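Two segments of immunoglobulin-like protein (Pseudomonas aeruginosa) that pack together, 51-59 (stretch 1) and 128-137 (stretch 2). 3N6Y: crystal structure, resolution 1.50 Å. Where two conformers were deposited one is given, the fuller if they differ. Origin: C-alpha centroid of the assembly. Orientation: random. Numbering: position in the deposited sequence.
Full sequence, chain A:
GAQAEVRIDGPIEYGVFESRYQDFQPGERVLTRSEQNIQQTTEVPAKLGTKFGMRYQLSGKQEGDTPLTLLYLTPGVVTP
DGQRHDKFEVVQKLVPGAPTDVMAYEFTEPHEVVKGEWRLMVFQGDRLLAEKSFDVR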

# COMPACT_ATOMS: atom_id res chain seq x y z
N LYS A 51 2.68 3.86 -10.44
CA LYS A 51 2.59 3.67 -8.99
C LYS A 51 1.15 3.76 -8.52
O LYS A 51 0.41 4.69 -8.88
CB LYS A 51 3.50 4.66 -8.26
CG LYS A 51 3.38 4.67 -6.75
CD LYS A 51 4.25 5.80 -6.21
CE LYS A 51 4.00 5.99 -4.73
NZ LYS A 51 4.79 7.15 -4.17
N PHE A 52 0.70 2.77 -7.73
CA PHE A 52 -0.65 2.78 -7.25
C PHE A 52 -0.75 2.29 -5.80
O PHE A 52 0.18 1.67 -5.29
CB PHE A 52 -1.59 1.90 -8.12
CG PHE A 52 -1.22 0.43 -8.11
CD1 PHE A 52 -0.18 -0.07 -8.89
CD2 PHE A 52 -1.90 -0.46 -7.28
CE1 PHE A 52 0.16 -1.40 -8.85
CE2 PHE A 52 -1.58 -1.81 -7.26
CZ PHE A 52 -0.54 -2.28 -8.04
N GLY A 53 -1.84 2.62 -5.16
CA GLY A 53 -2.09 2.18 -3.81
C GLY A 53 -2.99 3.12 -3.04
O GLY A 53 -3.92 3.70 -3.62
N MSE A 54 -2.72 3.24 -1.76
CA MSE A 54 -3.51 3.94 -0.77
C MSE A 54 -2.67 4.98 0.02
O MSE A 54 -1.47 4.75 0.28
CB MSE A 54 -4.14 2.91 0.21
CG MSE A 54 -5.31 2.12 -0.37
SE MSE A 54 -6.00 0.93 0.99
CE MSE A 54 -4.46 -0.19 1.19
N ARG A 55 -3.33 6.07 0.44
CA ARG A 55 -2.76 7.04 1.35
C ARG A 55 -3.86 7.31 2.37
O ARG A 55 -5.04 7.46 2.03
CB ARG A 55 -2.30 8.31 0.65
CG ARG A 55 -1.65 9.31 1.60
CD ARG A 55 -0.87 10.36 0.86
NE ARG A 55 -1.78 11.13 -0.01
CZ ARG A 55 -1.42 11.72 -1.13
NH1 ARG A 55 -0.17 11.68 -1.57
NH2 ARG A 55 -2.33 12.35 -1.85
N TYR A 56 -3.49 7.34 3.63
CA TYR A 56 -4.45 7.38 4.73
C TYR A 56 -3.84 8.10 5.94
O TYR A 56 -2.61 8.33 6.01
CB TYR A 56 -4.93 5.96 5.12
CG TYR A 56 -3.85 4.90 5.04
CD1 TYR A 56 -3.61 4.22 3.86
CD2 TYR A 56 -3.03 4.61 6.13
CE1 TYR A 56 -2.62 3.29 3.76
CE2 TYR A 56 -2.06 3.67 6.05
CZ TYR A 56 -1.84 3.02 4.84
OH TYR A 56 -0.84 2.09 4.70
N GLN A 57 -4.68 8.45 6.89
CA GLN A 57 -4.27 9.07 8.15
C GLN A 57 -4.64 8.15 9.30
O GLN A 57 -5.75 7.54 9.30
CB GLN A 57 -4.94 10.43 8.34
CG GLN A 57 -4.71 11.41 7.22
CD GLN A 57 -5.58 12.64 7.38
OE1 GLN A 57 -5.36 13.44 8.27
NE2 GLN A 57 -6.62 12.75 6.55
N LEU A 58 -3.69 7.98 10.22
CA LEU A 58 -3.88 7.19 11.43
C LEU A 58 -3.77 8.05 12.70
O LEU A 58 -2.76 8.75 12.89
CB LEU A 58 -2.83 6.09 11.51
CG LEU A 58 -2.83 5.03 10.39
CD1 LEU A 58 -1.57 4.10 10.49
CD2 LEU A 58 -4.17 4.24 10.41
N SER A 59 -4.78 7.95 13.56
CA SER A 59 -4.73 8.53 14.90
C SER A 59 -4.19 7.47 15.87
O SER A 59 -4.30 6.26 15.60
CB SER A 59 -6.13 8.98 15.34
OG SER A 59 -7.06 7.88 15.37
N LEU A 128 -7.22 -5.52 10.30
CA LEU A 128 -7.17 -4.80 9.04
C LEU A 128 -7.59 -3.36 9.23
O LEU A 128 -8.69 -3.10 9.74
CB LEU A 128 -8.17 -5.45 8.09
CG LEU A 128 -8.22 -4.87 6.68
CD1 LEU A 128 -6.88 -5.00 5.97
CD2 LEU A 128 -9.37 -5.56 5.93
N LEU A 129 -6.73 -2.42 8.84
CA LEU A 129 -7.04 -1.00 8.92
C LEU A 129 -7.70 -0.50 7.61
O LEU A 129 -8.65 0.32 7.62
CB LEU A 129 -5.76 -0.23 9.21
CG LEU A 129 -5.24 -0.47 10.62
CD1 LEU A 129 -3.86 0.11 10.81
CD2 LEU A 129 -6.26 0.14 11.66
N ALA A 130 -7.16 -0.93 6.47
CA ALA A 130 -7.62 -0.47 5.16
C ALA A 130 -7.28 -1.48 4.07
O ALA A 130 -6.26 -2.16 4.18
CB ALA A 130 -7.03 0.89 4.83
N GLU A 131 -8.10 -1.51 3.04
CA GLU A 131 -7.80 -2.38 1.88
C GLU A 131 -8.37 -1.82 0.61
O GLU A 131 -9.41 -1.14 0.65
CB GLU A 131 -8.33 -3.82 2.12
CG GLU A 131 -9.80 -4.05 1.92
CD GLU A 131 -10.12 -5.53 1.99
OE1 GLU A 131 -9.44 -6.31 1.27
OE2 GLU A 131 -11.05 -5.90 2.72
N LYS A 132 -7.71 -2.15 -0.50
CA LYS A 132 -8.24 -1.87 -1.80
C LYS A 132 -7.76 -2.89 -2.81
O LYS A 132 -6.57 -3.29 -2.76
CB LYS A 132 -7.83 -0.47 -2.29
CG LYS A 132 -8.89 0.18 -3.17
CD LYS A 132 -10.11 0.67 -2.34
CE LYS A 132 -11.18 1.19 -3.20
NZ LYS A 132 -12.46 1.45 -2.50
N SER A 133 -8.70 -3.24 -3.70
CA SER A 133 -8.45 -4.18 -4.82
C SER A 133 -8.30 -3.38 -6.10
O SER A 133 -9.23 -2.60 -6.44
CB SER A 133 -9.57 -5.22 -4.94
OG SER A 133 -9.49 -6.11 -3.84
N PHE A 134 -7.18 -3.56 -6.80
CA PHE A 134 -6.91 -2.91 -8.10
C PHE A 134 -6.86 -3.92 -9.25
O PHE A 134 -6.31 -5.00 -9.07
CB PHE A 134 -5.62 -2.16 -8.07
CG PHE A 134 -5.57 -1.13 -7.01
CD1 PHE A 134 -5.94 0.16 -7.26
CD2 PHE A 134 -5.08 -1.46 -5.72
CE1 PHE A 134 -5.88 1.11 -6.28
CE2 PHE A 134 -5.03 -0.52 -4.73
CZ PHE A 134 -5.43 0.76 -5.00
N ASP A 135 -7.39 -3.50 -10.39
CA ASP A 135 -7.42 -4.29 -11.63
C ASP A 135 -6.38 -3.68 -12.56
O ASP A 135 -6.56 -2.55 -13.02
CB ASP A 135 -8.83 -4.20 -12.25
CG ASP A 135 -8.92 -4.85 -13.61
OD1 ASP A 135 -8.43 -5.98 -13.75
OD2 ASP A 135 -9.47 -4.21 -14.55
N VAL A 136 -5.31 -4.44 -12.82
CA VAL A 136 -4.18 -4.00 -13.62
C VAL A 136 -4.40 -4.61 -15.00
O VAL A 136 -4.51 -5.83 -15.16
CB VAL A 136 -2.86 -4.44 -13.01
CG1 VAL A 136 -1.67 -4.24 -13.98
CG2 VAL A 136 -2.65 -3.73 -11.66
N ARG A 137 -4.52 -3.76 -16.00
CA ARG A 137 -4.66 -4.26 -17.36
C ARG A 137 -4.13 -3.29 -18.38
O ARG A 137 -3.81 -2.14 -18.07
CB ARG A 137 -6.11 -4.64 -17.67
CG ARG A 137 -7.06 -3.49 -17.87
CD ARG A 137 -8.48 -4.04 -17.94
NE ARG A 137 -9.45 -3.08 -18.47
CZ ARG A 137 -10.76 -3.17 -18.28
NH1 ARG A 137 -11.26 -4.17 -17.57
NH2 ARG A 137 -11.57 -2.26 -18.80
OXT ARG A 137 -4.02 -3.70 -19.54

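The two stretches are mostly strand and pack mainly through side chains. No hydrogen bond links them. Strand 51-56 and strand 128-136 run roughly antiparallel, with 157° between their N-to-C directions. Their axes come no closer than 7.7 Å, too far for backbone pairing between neighbours in one sheet. The CA atoms of Met 54 and Lys 132 lie 7.6 Å apart. The contact is mainly apolar and buries 405 Å², both sides summed.

Stretch 2 starts with Leu 128, which does not reach stretch 1. Leu 129 does. Its CB points toward stretch 1, and its CD1 lies 4.2 Å from CD2 of Leu 58. The CA-to-CB bond of Leu 58 points sideways, but the end of its side chain comes nearer and closes the gap. The pairing is a simple van der Waals contact between methyl groups.

Ala 130 also points toward stretch 1. Its CB sits 4.0 Å from SE of Met 54. Met 54 is selenomethionine, with selenium in place of sulfur. Its side chain, with chi1 m, chi2 t and chi3 m, brings the selenium against the backbone of stretch 2.

At Glu 131 the CA-to-CB bond points away, so the contact falls to the main chain: SE of Met 54 is 3.7 Å from C of Glu 131. The carboxylate of Glu 131 is engaged elsewhere in the structure.

Lys 132 turns its CB toward stretch 1, 4.0 Å from SE of Met 54. SE of Met 54 also lies 3.8 Å from N of Lys 132. The end of the lysine chain leads away, so its charged amine stays clear of the apolar contact. The selenium thus touches three successive residues.

Ser 133 is out of reach. Phe 134 is buried and points toward stretch 1. The edge of the Phe 52 ring meets one face of the Phe 134 ring. The centroids are 5.1 Å apart and the planes lie at 64°. CD2 of Phe 52 approaches CD2 of Phe 134 to 3.7 Å. Such a pairing sets slightly positive ring hydrogens against the electron-rich face. CZ of Phe 134 also lies 3.6 Å from O of Gly 53. Gly 53 has phi/psi of 153/-145, where a CB would be jammed against the carbonyl oxygen of Phe 52; this alone calls for glycine.

Val 136 points toward stretch 1, and its CG2 lies 4.4 Å from CZ of Phe 52, extending the apolar contact.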